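Local coordinates for protein (S)-ureidoglycine--glyoxylate transaminase (Bacillus subtilis, PDB 3ISL) that catalyses the pyridoxal 5'-phosphate-dependent transamination between (S)-ureidoglycine and glyoxylate, yielding oxalurate and glycine in purine catabolism, at residues Met341-Ala344 against Ile348-Ala351; Ala300-Gly305 against Trp362-Met367; Asp87-Pro92 against Glu103-Tyr108. All blocks are in the same frame, centred on the assembly; numbering follows the deposited sequence.

Contact 1. Residues Met341-Ala344 against Ile348-Ala351; sequences MLLA and IEIA
With its CG2 branch anti to the backbone N, and CG1 anti to the carbonyl carbon (chi1 -69°), Ile348 offers both of its branches to Leu342, the helical residue facing it. Leu342 meets them with a different methyl each: CD1 comes to 3.6 Å from CG2 of Ile348, while CD2 stands 4.1 Å from CD1 of Ile348 at the end of the longer branch. The two side chains cross obliquely. Leu342 CD1 also serves a second isoleucine, approaching CD1 of Ile350 at 3.8 Å, and here the chains meet at about a right angle. One leucine methyl thus lies against both Ile348 and Ile350, whose side chains the two-residue spacing brings to the same helix.

The backbone ties the same residues together. Ile348 N donates to Leu342 O at 3.2 Å, with an N-H...O angle of 152°; the donor stands above the carbonyl plane, 46° out of it, rather than on a lone pair. This bond fastens the start of the strand to the last turns of helix 335-346, which includes a wider pi-type turn. The return contact is softer: Leu343 CA lies 3.3 Å from Ile348 O in a CA-H...O contact. Leu343 CD1 lies against the same Ile348 O and continues to Glu349 CB, at 4.2 Å.

The whole forms a tight helix-to-strand connection, with three residues between the segments. Leu343 and Glu349 meet Pro40 and Gly36 of the second subunit. Strand 348-349 pairs in parallel with strand 13-14, to which Glu349 is joined by backbone bonding; Val379 of helix 373-389 packs on both Ile348 and Ile350, and Ile350 also touches Trp362 and Ile364 of strand 361-365.

Contact 2. Residues Ala300-Gly305 against Trp362-Met367; sequences AALAAG and WRIGTM
Apolar contact between Leu302 and the pair Ile364 and Thr366 comes first, and on the helix it is carried by that one side chain. Leu302 projects from helix 288-308 toward the strand, and its CG is anti to the backbone N (chi1 179°), which extends the branch away from the helix. The CD2 methyl does the touching: it lies 3.8 Å from CG2 of Ile364 and 3.9 Å from CG2 of Thr366, the leucine standing at a slant to each partner. Ile364 and Thr366 are two residues apart, so their side chains point to the helix while that of Gly365, had it one, would point away; a single leucine methyl is thereby laid against two alternate positions. The CB of Ile364 is a further neighbour of CD2, at 4.1 Å. Leu302 itself also packs on Thr325 and on Val379 and Leu380 of helix 373-389.

Thr366 takes part through its methyl. Its OG1 lies between the backbone N and the carbonyl carbon (chi1 43°), which leaves CG2 anti to the carbonyl carbon and turned to Leu302.

Hydrogen bonds link each segment to itself or to its neighbours. On the helix, Ala304 N bonds to Ala300 O at 2.9 Å in the usual i to i+4 pattern. Strand 361-365 pairs antiparallel with 324-328, Ile364 bonding through its backbone to Thr325. On the strand's other face Arg363 gives its guanidinium to the carbonyl oxygens of Thr147 and Ser352.

Between these segments, then, the attraction is apolar, made by methyl groups of three buried residues. Backbone hydrogen bonds lie within the helix on one side and run to neighbouring chain segments on the other, and none crosses the contact.

Contact 3. Residues Asp87-Pro92 against Glu103-Tyr108; sequences DDVLIP and EIAERY
Strand 88-93 and helix 96-107 are the first two elements of a beta-alpha-beta unit completed by strand 111-116, a building block of the mixed seven-stranded sheet in the PLP-binding fold of these aminotransferases. The small side chain of Ala105 lets the helix approach the strand closely, with Val89 CA and Ala105 CA, the nearest such pair, 7.5 Å apart. Residues of the strand alternate in direction: Val89 and Ile91 turn to the helix, whereas Leu90, between them, packs on helix 125-135 instead.

Ala105 is the helical residue that meets them, its CB set across from the pair. Val89 CG1 and Ile91 CD1 each lie 4.2 Å from Ala105 CB, so one methyl is approached by two branched side chains from neighbouring positions of the same strand face. Ile91 gets there by its longer branch: CG1 is anti to the carbonyl carbon (chi1 -48°), and the extended chi2 carries CD1 forward to the helix. The area buried is small, 85 Å² over both sides, because one methyl group makes nearly all of the helix's share of it. Val112 of strand 111-116 packs on both Ile91 and Ala105, joining the third element of the unit to the same apolar layer.

On another side of the helix the chemistry is ionic and leads to the dimer. Arg107 NH1 makes a salt bridge to Asp250 of the second subunit and a hydrogen bond to the carbonyl oxygen of its Ile244. The same guanidinium is held within its own helix, where Arg107 NE forms a hydrogen-bonded salt bridge with Glu103 OE1 at 3.1 Å, with an N-H...O angle of 137°; the oxygen uses its syn lone pair, and it sits 26° out of the guanidinium plane.

Overall arrangement
Contacts 1 and 2 have centres 14 Å apart and join through strand 361-365: Ala351 O probably accepts a hydrogen bond from Arg363 N at 2.9 Å, and Ile350 CD1 packs on Trp362 CD1 at 3.7 Å. Along the chain, contact 1 falls between the two segments of contact 2. Contact 3, earlier in the chain, lies on the opposite side of the chain's centre from contact 2, their centres 34 Å apart. The side chains of Glu349, Thr366 and Ile91 are about 12, 13 and 12 Å from a bound PLP; those of Glu349 and Thr366 are each about 11 Å from that of Lys198, which carries the cofactor but is not attached here. Contacts 1 and 3 both reach the second subunit.

Contact 1. Residues Met341-Ala344 against Ile348-Ala351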
ATOM      1  N   MET A 341       9.041  24.444 -17.290  1.00 25.20           N
ATOM      2  CA  MET A 341       9.371  25.798 -16.802  1.00 25.59           C
ATOM      3  C   MET A 341       8.494  26.250 -15.617  1.00 25.39           C
ATOM      4  O   MET A 341       8.971  26.904 -14.666  1.00 24.69           O
ATOM      5  CB  MET A 341       9.348  26.851 -17.941  1.00 25.94           C
ATOM      6  CG  MET A 341       9.867  28.226 -17.478  1.00 27.24           C
ATOM      7  SD  MET A 341       9.697  29.514 -18.764  1.00 33.98           S
ATOM      8  CE  MET A 341      11.047  29.006 -19.853  1.00 31.83           C
ATOM      9  N   LEU A 342       7.196  25.977 -15.700  1.00 25.69           N
ATOM     10  CA  LEU A 342       6.291  26.263 -14.608  1.00 25.94           C
ATOM     11  C   LEU A 342       6.815  25.615 -13.326  1.00 25.53           C
ATOM     12  O   LEU A 342       6.827  26.239 -12.267  1.00 25.66           O
ATOM     13  CB  LEU A 342       4.901  25.678 -14.902  1.00 25.80           C
ATOM     14  CG  LEU A 342       3.761  26.536 -15.359  1.00 27.49           C
ATOM     15  CD1 LEU A 342       2.411  25.760 -14.995  1.00 28.56           C
ATOM     16  CD2 LEU A 342       3.818  27.833 -14.576  1.00 27.86           C
ATOM     17  N   LEU A 343       7.218  24.349 -13.457  1.00 25.22           N
ATOM     18  CA  LEU A 343       7.770  23.556 -12.355  1.00 24.93           C
ATOM     19  C   LEU A 343       9.089  24.121 -11.867  1.00 25.02           C
ATOM     20  O   LEU A 343       9.252  24.370 -10.686  1.00 25.30           O
ATOM     21  CB  LEU A 343       7.924  22.065 -12.741  1.00 24.59           C
ATOM     22  CG  LEU A 343       8.174  21.160 -11.492  1.00 24.49           C
ATOM     23  CD1 LEU A 343       7.124  21.369 -10.372  1.00 20.71           C
ATOM     24  CD2 LEU A 343       8.262  19.634 -11.868  1.00 23.47           C
ATOM     25  N   ALA A 344      10.026  24.336 -12.773  1.00 25.40           N
ATOM     26  CA  ALA A 344      11.413  24.686 -12.416  1.00 25.55           C
ATOM     27  C   ALA A 344      11.441  26.097 -11.826  1.00 25.55           C
ATOM     28  O   ALA A 344      12.199  26.374 -10.905  1.00 24.96           O
ATOM     29  CB  ALA A 344      12.369  24.599 -13.697  1.00 26.43           C
ATOM     30  N   ILE A 348       5.279  25.229  -9.658  1.00 22.40           N
ATOM     31  CA  ILE A 348       3.875  24.889  -9.975  1.00 23.11           C
ATOM     32  C   ILE A 348       3.782  23.635 -10.822  1.00 23.28           C
ATOM     33  O   ILE A 348       4.483  23.531 -11.828  1.00 23.46           O
ATOM     34  CB  ILE A 348       3.208  26.030 -10.782  1.00 22.72           C
ATOM     35  CG1 ILE A 348       3.024  27.254  -9.867  1.00 25.35           C
ATOM     36  CG2 ILE A 348       1.873  25.550 -11.407  1.00 23.43           C
ATOM     37  CD1 ILE A 348       2.520  28.536 -10.704  1.00 26.09           C
ATOM     38  N   GLU A 349       2.933  22.681 -10.436  1.00 22.70           N
ATOM     39  CA  GLU A 349       2.858  21.435 -11.221  1.00 23.99           C
ATOM     40  C   GLU A 349       1.519  21.299 -11.901  1.00 24.14           C
ATOM     41  O   GLU A 349       0.509  21.337 -11.231  1.00 24.12           O
ATOM     42  CB  GLU A 349       3.099  20.175 -10.342  1.00 22.71           C
ATOM     43  CG  GLU A 349       3.584  19.004 -11.214  1.00 26.33           C
ATOM     44  CD  GLU A 349       3.431  17.630 -10.509  1.00 30.20           C
ATOM     45  OE1 GLU A 349       2.995  17.615  -9.356  1.00 23.77           O
ATOM     46  OE2 GLU A 349       3.761  16.585 -11.104  1.00 33.35           O
ATOM     47  N   ILE A 350       1.545  21.178 -13.228  1.00 23.90           N
ATOM     48  CA  ILE A 350       0.388  20.783 -14.062  1.00 23.35           C
ATOM     49  C   ILE A 350       0.757  19.524 -14.845  1.00 22.99           C
ATOM     50  O   ILE A 350       1.918  19.169 -14.955  1.00 21.82           O
ATOM     51  CB  ILE A 350      -0.133  21.919 -15.036  1.00 22.41           C
ATOM     52  CG1 ILE A 350       0.879  22.179 -16.170  1.00 21.30           C
ATOM     53  CG2 ILE A 350      -0.564  23.180 -14.183  1.00 24.00           C
ATOM     54  CD1 ILE A 350       0.456  23.383 -17.207  1.00 20.98           C
ATOM     55  N   ALA A 351      -0.249  18.857 -15.378  1.00 24.60           N
ATOM     56  CA  ALA A 351      -0.050  17.565 -16.038  1.00 25.61           C
ATOM     57  C   ALA A 351       0.014  17.716 -17.551  1.00 27.41           C
ATOM     58  O   ALA A 351      -0.713  18.521 -18.128  1.00 27.48           O
ATOM     59  CB  ALA A 351      -1.164  16.622 -15.613  1.00 22.27           C
TER

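Contact 2. Residues Ala300-Gly305 against Trp362-Met367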
ATOM      1  N   ALA A 300     -14.894  27.450 -11.729  1.00 16.42           N
ATOM      2  CA  ALA A 300     -15.438  28.579 -12.471  1.00 19.05           C
ATOM      3  C   ALA A 300     -14.407  29.737 -12.556  1.00 19.45           C
ATOM      4  O   ALA A 300     -14.169  30.251 -13.637  1.00 19.68           O
ATOM      5  CB  ALA A 300     -16.763  29.052 -11.861  1.00 18.98           C
ATOM      6  N   ALA A 301     -13.769  30.089 -11.433  1.00 18.70           N
ATOM      7  CA  ALA A 301     -12.675  31.033 -11.436  1.00 18.03           C
ATOM      8  C   ALA A 301     -11.481  30.637 -12.377  1.00 18.89           C
ATOM      9  O   ALA A 301     -11.047  31.472 -13.164  1.00 17.26           O
ATOM     10  CB  ALA A 301     -12.190  31.252  -9.981  1.00 18.98           C
ATOM     11  N   LEU A 302     -10.941  29.389 -12.263  1.00 18.43           N
ATOM     12  CA  LEU A 302      -9.923  28.896 -13.200  1.00 18.28           C
ATOM     13  C   LEU A 302     -10.344  29.085 -14.672  1.00 19.53           C
ATOM     14  O   LEU A 302      -9.590  29.649 -15.486  1.00 20.69           O
ATOM     15  CB  LEU A 302      -9.561  27.426 -12.920  1.00 17.97           C
ATOM     16  CG  LEU A 302      -8.511  26.811 -13.857  1.00 16.70           C
ATOM     17  CD1 LEU A 302      -7.155  27.495 -13.623  1.00 18.08           C
ATOM     18  CD2 LEU A 302      -8.334  25.312 -13.646  1.00 17.12           C
ATOM     19  N   ALA A 303     -11.569  28.628 -14.989  1.00 21.00           N
ATOM     20  CA  ALA A 303     -12.167  28.722 -16.314  1.00 20.83           C
ATOM     21  C   ALA A 303     -12.219  30.143 -16.865  1.00 20.18           C
ATOM     22  O   ALA A 303     -11.815  30.385 -18.053  1.00 19.19           O
ATOM     23  CB  ALA A 303     -13.577  28.086 -16.321  1.00 21.38           C
ATOM     24  N   ALA A 304     -12.690  31.088 -16.039  1.00 19.71           N
ATOM     25  CA  ALA A 304     -12.727  32.499 -16.529  1.00 19.97           C
ATOM     26  C   ALA A 304     -11.275  32.982 -16.687  1.00 20.19           C
ATOM     27  O   ALA A 304     -10.985  33.661 -17.641  1.00 18.18           O
ATOM     28  CB  ALA A 304     -13.571  33.442 -15.624  1.00 18.78           C
ATOM     29  N   GLY A 305     -10.337  32.541 -15.829  1.00 18.89           N
ATOM     30  CA  GLY A 305      -8.959  32.968 -16.045  1.00 18.79           C
ATOM     31  C   GLY A 305      -8.352  32.429 -17.335  1.00 20.59           C
ATOM     32  O   GLY A 305      -7.693  33.198 -18.122  1.00 22.50           O
ATOM     33  N   TRP A 362      -2.873  20.462 -21.806  1.00 24.29           N
ATOM     34  CA  TRP A 362      -2.430  20.327 -20.395  1.00 23.70           C
ATOM     35  C   TRP A 362      -3.651  20.031 -19.612  1.00 24.36           C
ATOM     36  O   TRP A 362      -4.714  20.445 -20.017  1.00 24.78           O
ATOM     37  CB  TRP A 362      -1.825  21.596 -19.817  1.00 21.90           C
ATOM     38  CG  TRP A 362      -0.632  22.137 -20.543  1.00 22.46           C
ATOM     39  CD1 TRP A 362       0.684  21.671 -20.501  1.00 20.77           C
ATOM     40  CD2 TRP A 362      -0.619  23.317 -21.363  1.00 20.83           C
ATOM     41  NE1 TRP A 362       1.505  22.511 -21.284  1.00 21.97           N
ATOM     42  CE2 TRP A 362       0.728  23.516 -21.818  1.00 21.91           C
ATOM     43  CE3 TRP A 362      -1.620  24.211 -21.781  1.00 22.55           C
ATOM     44  CZ2 TRP A 362       1.090  24.594 -22.694  1.00 21.56           C
ATOM     45  CZ3 TRP A 362      -1.267  25.284 -22.644  1.00 18.49           C
ATOM     46  CH2 TRP A 362       0.082  25.447 -23.108  1.00 21.41           C
ATOM     47  N   ARG A 363      -3.501  19.336 -18.476  1.00 25.06           N
ATOM     48  CA  ARG A 363      -4.625  19.098 -17.590  1.00 25.60           C
ATOM     49  C   ARG A 363      -4.377  19.776 -16.247  1.00 24.36           C
ATOM     50  O   ARG A 363      -3.407  19.487 -15.560  1.00 23.40           O
ATOM     51  CB  ARG A 363      -4.883  17.592 -17.413  1.00 25.18           C
ATOM     52  CG  ARG A 363      -5.207  16.893 -18.713  1.00 28.05           C
ATOM     53  CD  ARG A 363      -5.339  15.406 -18.511  1.00 29.79           C
ATOM     54  NE  ARG A 363      -4.037  14.808 -18.338  1.00 31.36           N
ATOM     55  CZ  ARG A 363      -3.771  13.834 -17.475  1.00 30.33           C
ATOM     56  NH1 ARG A 363      -4.713  13.315 -16.712  1.00 28.08           N
ATOM     57  NH2 ARG A 363      -2.547  13.362 -17.402  1.00 29.43           N
ATOM     58  N   ILE A 364      -5.274  20.676 -15.853  1.00 23.85           N
ATOM     59  CA  ILE A 364      -5.055  21.371 -14.597  1.00 23.45           C
ATOM     60  C   ILE A 364      -6.121  20.793 -13.646  1.00 24.55           C
ATOM     61  O   ILE A 364      -7.306  20.905 -13.937  1.00 24.40           O
ATOM     62  CB  ILE A 364      -5.176  22.859 -14.719  1.00 23.17           C
ATOM     63  CG1 ILE A 364      -4.236  23.383 -15.843  1.00 24.05           C
ATOM     64  CG2 ILE A 364      -4.983  23.577 -13.306  1.00 20.37           C
ATOM     65  CD1 ILE A 364      -4.251  24.905 -16.071  1.00 23.19           C
ATOM     66  N   GLY A 365      -5.656  20.165 -12.555  1.00 22.63           N
ATOM     67  CA  GLY A 365      -6.515  19.567 -11.512  1.00 23.56           C
ATOM     68  C   GLY A 365      -6.864  20.655 -10.509  1.00 23.83           C
ATOM     69  O   GLY A 365      -6.032  21.573 -10.270  1.00 25.70           O
ATOM     70  N   THR A 366      -8.091  20.642  -9.983  1.00 23.54           N
ATOM     71  CA  THR A 366      -8.492  21.548  -8.874  1.00 22.24           C
ATOM     72  C   THR A 366      -9.187  20.588  -7.921  1.00 22.35           C
ATOM     73  O   THR A 366     -10.387  20.547  -7.886  1.00 24.47           O
ATOM     74  CB  THR A 366      -9.511  22.675  -9.328  1.00 22.74           C
ATOM     75  OG1 THR A 366     -10.499  22.098 -10.192  1.00 23.93           O
ATOM     76  CG2 THR A 366      -8.820  23.791 -10.090  1.00 20.98           C
ATOM     77  N   MET A 367      -8.421  19.779  -7.189  1.00 21.37           N
ATOM     78  CA  MET A 367      -8.951  18.717  -6.351  1.00 21.31           C
ATOM     79  C   MET A 367      -8.581  18.899  -4.877  1.00 21.59           C
ATOM     80  O   MET A 367      -7.399  19.146  -4.576  1.00 22.42           O
ATOM     81  CB  MET A 367      -8.301  17.356  -6.775  1.00 21.22           C
ATOM     82  CG  MET A 367      -8.657  16.904  -8.240  1.00 17.91           C
ATOM     83  SD  MET A 367      -7.589  15.552  -8.678  1.00 22.73           S
ATOM     84  CE  MET A 367      -8.638  14.688  -9.886  1.00 16.06           C
TER

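Contact 3. Residues Asp87-Pro92 against Glu103-Tyr108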
ATOM      1  N   ASP A  87     -16.550 -15.539 -17.030  1.00 30.49           N
ATOM      2  CA  ASP A  87     -17.578 -14.502 -16.794  1.00 30.36           C
ATOM      3  C   ASP A  87     -17.556 -13.404 -17.884  1.00 28.90           C
ATOM      4  O   ASP A  87     -16.502 -12.940 -18.320  1.00 29.22           O
ATOM      5  CB  ASP A  87     -17.453 -13.858 -15.408  1.00 30.29           C
ATOM      6  CG  ASP A  87     -17.735 -14.843 -14.280  1.00 32.32           C
ATOM      7  OD1 ASP A  87     -18.437 -15.867 -14.515  1.00 29.50           O
ATOM      8  OD2 ASP A  87     -17.251 -14.584 -13.157  1.00 28.75           O
ATOM      9  N   ASP A  88     -18.734 -13.004 -18.332  1.00 28.14           N
ATOM     10  CA  ASP A  88     -18.858 -11.883 -19.260  1.00 27.19           C
ATOM     11  C   ASP A  88     -18.786 -10.553 -18.489  1.00 26.82           C
ATOM     12  O   ASP A  88     -19.457 -10.397 -17.472  1.00 26.63           O
ATOM     13  CB  ASP A  88     -20.188 -11.977 -19.966  1.00 26.89           C
ATOM     14  CG  ASP A  88     -20.234 -13.100 -20.999  1.00 28.66           C
ATOM     15  OD1 ASP A  88     -19.307 -13.212 -21.816  1.00 28.42           O
ATOM     16  OD2 ASP A  88     -21.251 -13.817 -21.028  1.00 31.49           O
ATOM     17  N   VAL A  89     -17.982  -9.613 -18.989  1.00 25.72           N
ATOM     18  CA  VAL A  89     -17.769  -8.329 -18.349  1.00 24.55           C
ATOM     19  C   VAL A  89     -17.837  -7.248 -19.424  1.00 24.49           C
ATOM     20  O   VAL A  89     -17.050  -7.238 -20.370  1.00 23.51           O
ATOM     21  CB  VAL A  89     -16.380  -8.285 -17.611  1.00 26.85           C
ATOM     22  CG1 VAL A  89     -16.102  -6.871 -17.008  1.00 25.89           C
ATOM     23  CG2 VAL A  89     -16.236  -9.429 -16.513  1.00 21.99           C
ATOM     24  N   LEU A  90     -18.784  -6.333 -19.252  1.00 23.73           N
ATOM     25  CA  LEU A  90     -19.009  -5.248 -20.192  1.00 23.08           C
ATOM     26  C   LEU A  90     -18.257  -4.013 -19.655  1.00 21.24           C
ATOM     27  O   LEU A  90     -18.501  -3.581 -18.551  1.00 20.13           O
ATOM     28  CB  LEU A  90     -20.484  -4.872 -20.220  1.00 21.15           C
ATOM     29  CG  LEU A  90     -21.133  -4.294 -21.490  1.00 24.11           C
ATOM     30  CD1 LEU A  90     -22.217  -3.261 -21.174  1.00 22.05           C
ATOM     31  CD2 LEU A  90     -20.273  -3.910 -22.716  1.00 22.74           C
ATOM     32  N   ILE A  91     -17.419  -3.417 -20.472  1.00 20.61           N
ATOM     33  CA  ILE A  91     -16.674  -2.257 -20.025  1.00 21.32           C
ATOM     34  C   ILE A  91     -16.831  -1.164 -21.076  1.00 21.90           C
ATOM     35  O   ILE A  91     -16.228  -1.239 -22.137  1.00 20.07           O
ATOM     36  CB  ILE A  91     -15.193  -2.594 -19.823  1.00 22.81           C
ATOM     37  CG1 ILE A  91     -15.066  -3.886 -18.989  1.00 25.94           C
ATOM     38  CG2 ILE A  91     -14.451  -1.397 -19.134  1.00 19.71           C
ATOM     39  CD1 ILE A  91     -13.623  -4.390 -18.735  1.00 30.01           C
ATOM     40  N   PRO A  92     -17.627  -0.147 -20.776  1.00 22.09           N
ATOM     41  CA  PRO A  92     -17.683   0.960 -21.722  1.00 23.94           C
ATOM     42  C   PRO A  92     -16.512   1.884 -21.414  1.00 25.28           C
ATOM     43  O   PRO A  92     -16.430   2.402 -20.326  1.00 26.46           O
ATOM     44  CB  PRO A  92     -19.041   1.659 -21.416  1.00 22.22           C
ATOM     45  CG  PRO A  92     -19.749   0.810 -20.400  1.00 23.94           C
ATOM     46  CD  PRO A  92     -18.598   0.006 -19.684  1.00 23.14           C
ATOM     47  N   GLU A 103      -7.795  -4.550 -18.882  1.00 27.98           N
ATOM     48  CA  GLU A 103      -6.574  -5.282 -18.513  1.00 29.74           C
ATOM     49  C   GLU A 103      -6.750  -6.221 -17.321  1.00 28.65           C
ATOM     50  O   GLU A 103      -6.435  -7.406 -17.390  1.00 28.41           O
ATOM     51  CB  GLU A 103      -5.520  -4.256 -18.148  1.00 30.50           C
ATOM     52  CG  GLU A 103      -4.725  -3.793 -19.263  1.00 35.63           C
ATOM     53  CD  GLU A 103      -3.648  -4.768 -19.494  1.00 43.47           C
ATOM     54  OE1 GLU A 103      -3.270  -5.363 -18.454  1.00 47.93           O
ATOM     55  OE2 GLU A 103      -3.218  -4.966 -20.661  1.00 42.90           O
ATOM     56  N   ILE A 104      -7.227  -5.652 -16.221  1.00 28.50           N
ATOM     57  CA  ILE A 104      -7.473  -6.382 -14.988  1.00 28.14           C
ATOM     58  C   ILE A 104      -8.477  -7.521 -15.210  1.00 28.61           C
ATOM     59  O   ILE A 104      -8.215  -8.682 -14.843  1.00 27.88           O
ATOM     60  CB  ILE A 104      -7.952  -5.401 -13.870  1.00 27.23           C
ATOM     61  CG1 ILE A 104      -6.788  -4.517 -13.395  1.00 26.14           C
ATOM     62  CG2 ILE A 104      -8.455  -6.182 -12.708  1.00 27.55           C
ATOM     63  CD1 ILE A 104      -7.197  -3.184 -12.802  1.00 26.91           C
ATOM     64  N   ALA A 105      -9.638  -7.205 -15.806  1.00 29.28           N
ATOM     65  CA  ALA A 105     -10.643  -8.221 -16.042  1.00 29.25           C
ATOM     66  C   ALA A 105     -10.109  -9.367 -16.901  1.00 29.67           C
ATOM     67  O   ALA A 105     -10.386 -10.548 -16.620  1.00 28.36           O
ATOM     68  CB  ALA A 105     -11.942  -7.604 -16.693  1.00 29.04           C
ATOM     69  N   GLU A 106      -9.364  -9.036 -17.953  1.00 30.29           N
ATOM     70  CA  GLU A 106      -8.852 -10.092 -18.878  1.00 31.25           C
ATOM     71  C   GLU A 106      -7.872 -10.996 -18.179  1.00 30.93           C
ATOM     72  O   GLU A 106      -7.946 -12.213 -18.291  1.00 30.40           O
ATOM     73  CB  GLU A 106      -8.169  -9.488 -20.096  1.00 30.76           C
ATOM     74  CG  GLU A 106      -8.945  -9.785 -21.330  1.00 36.84           C
ATOM     75  CD  GLU A 106      -8.761  -8.762 -22.424  1.00 43.34           C
ATOM     76  OE1 GLU A 106      -7.746  -8.010 -22.388  1.00 40.17           O
ATOM     77  OE2 GLU A 106      -9.656  -8.737 -23.321  1.00 45.76           O
ATOM     78  N   ARG A 107      -6.969 -10.360 -17.432  1.00 31.09           N
ATOM     79  CA  ARG A 107      -6.005 -11.057 -16.622  1.00 31.37           C
ATOM     80  C   ARG A 107      -6.667 -12.025 -15.637  1.00 29.93           C
ATOM     81  O   ARG A 107      -6.102 -13.076 -15.368  1.00 29.37           O
ATOM     82  CB  ARG A 107      -5.028 -10.067 -15.940  1.00 32.49           C
ATOM     83  CG  ARG A 107      -4.124  -9.315 -16.987  1.00 35.35           C
ATOM     84  CD  ARG A 107      -2.757  -8.906 -16.381  1.00 38.05           C
ATOM     85  NE  ARG A 107      -1.999  -7.939 -17.200  1.00 40.07           N
ATOM     86  CZ  ARG A 107      -0.705  -7.600 -17.018  1.00 40.97           C
ATOM     87  NH1 ARG A 107       0.060  -8.172 -16.077  1.00 39.20           N
ATOM     88  NH2 ARG A 107      -0.150  -6.697 -17.814  1.00 40.57           N
ATOM     89  N   TYR A 108      -7.864 -11.710 -15.139  1.00 27.95           N
ATOM     90  CA  TYR A 108      -8.578 -12.690 -14.280  1.00 26.77           C
ATOM     91  C   TYR A 108      -9.438 -13.709 -15.051  1.00 25.39           C
ATOM     92  O   TYR A 108     -10.205 -14.469 -14.472  1.00 24.36           O
ATOM     93  CB  TYR A 108      -9.319 -12.015 -13.106  1.00 26.76           C
ATOM     94  CG  TYR A 108      -8.312 -11.510 -12.094  1.00 25.08           C
ATOM     95  CD1 TYR A 108      -7.738 -12.399 -11.160  1.00 27.83           C
ATOM     96  CD2 TYR A 108      -7.845 -10.194 -12.132  1.00 26.53           C
ATOM     97  CE1 TYR A 108      -6.747 -11.992 -10.278  1.00 22.70           C
ATOM     98  CE2 TYR A 108      -6.878  -9.760 -11.236  1.00 27.48           C
ATOM     99  CZ  TYR A 108      -6.316 -10.711 -10.300  1.00 24.07           C
ATOM    100  OH  TYR A 108      -5.371 -10.356  -9.374  1.00 23.01           O
TER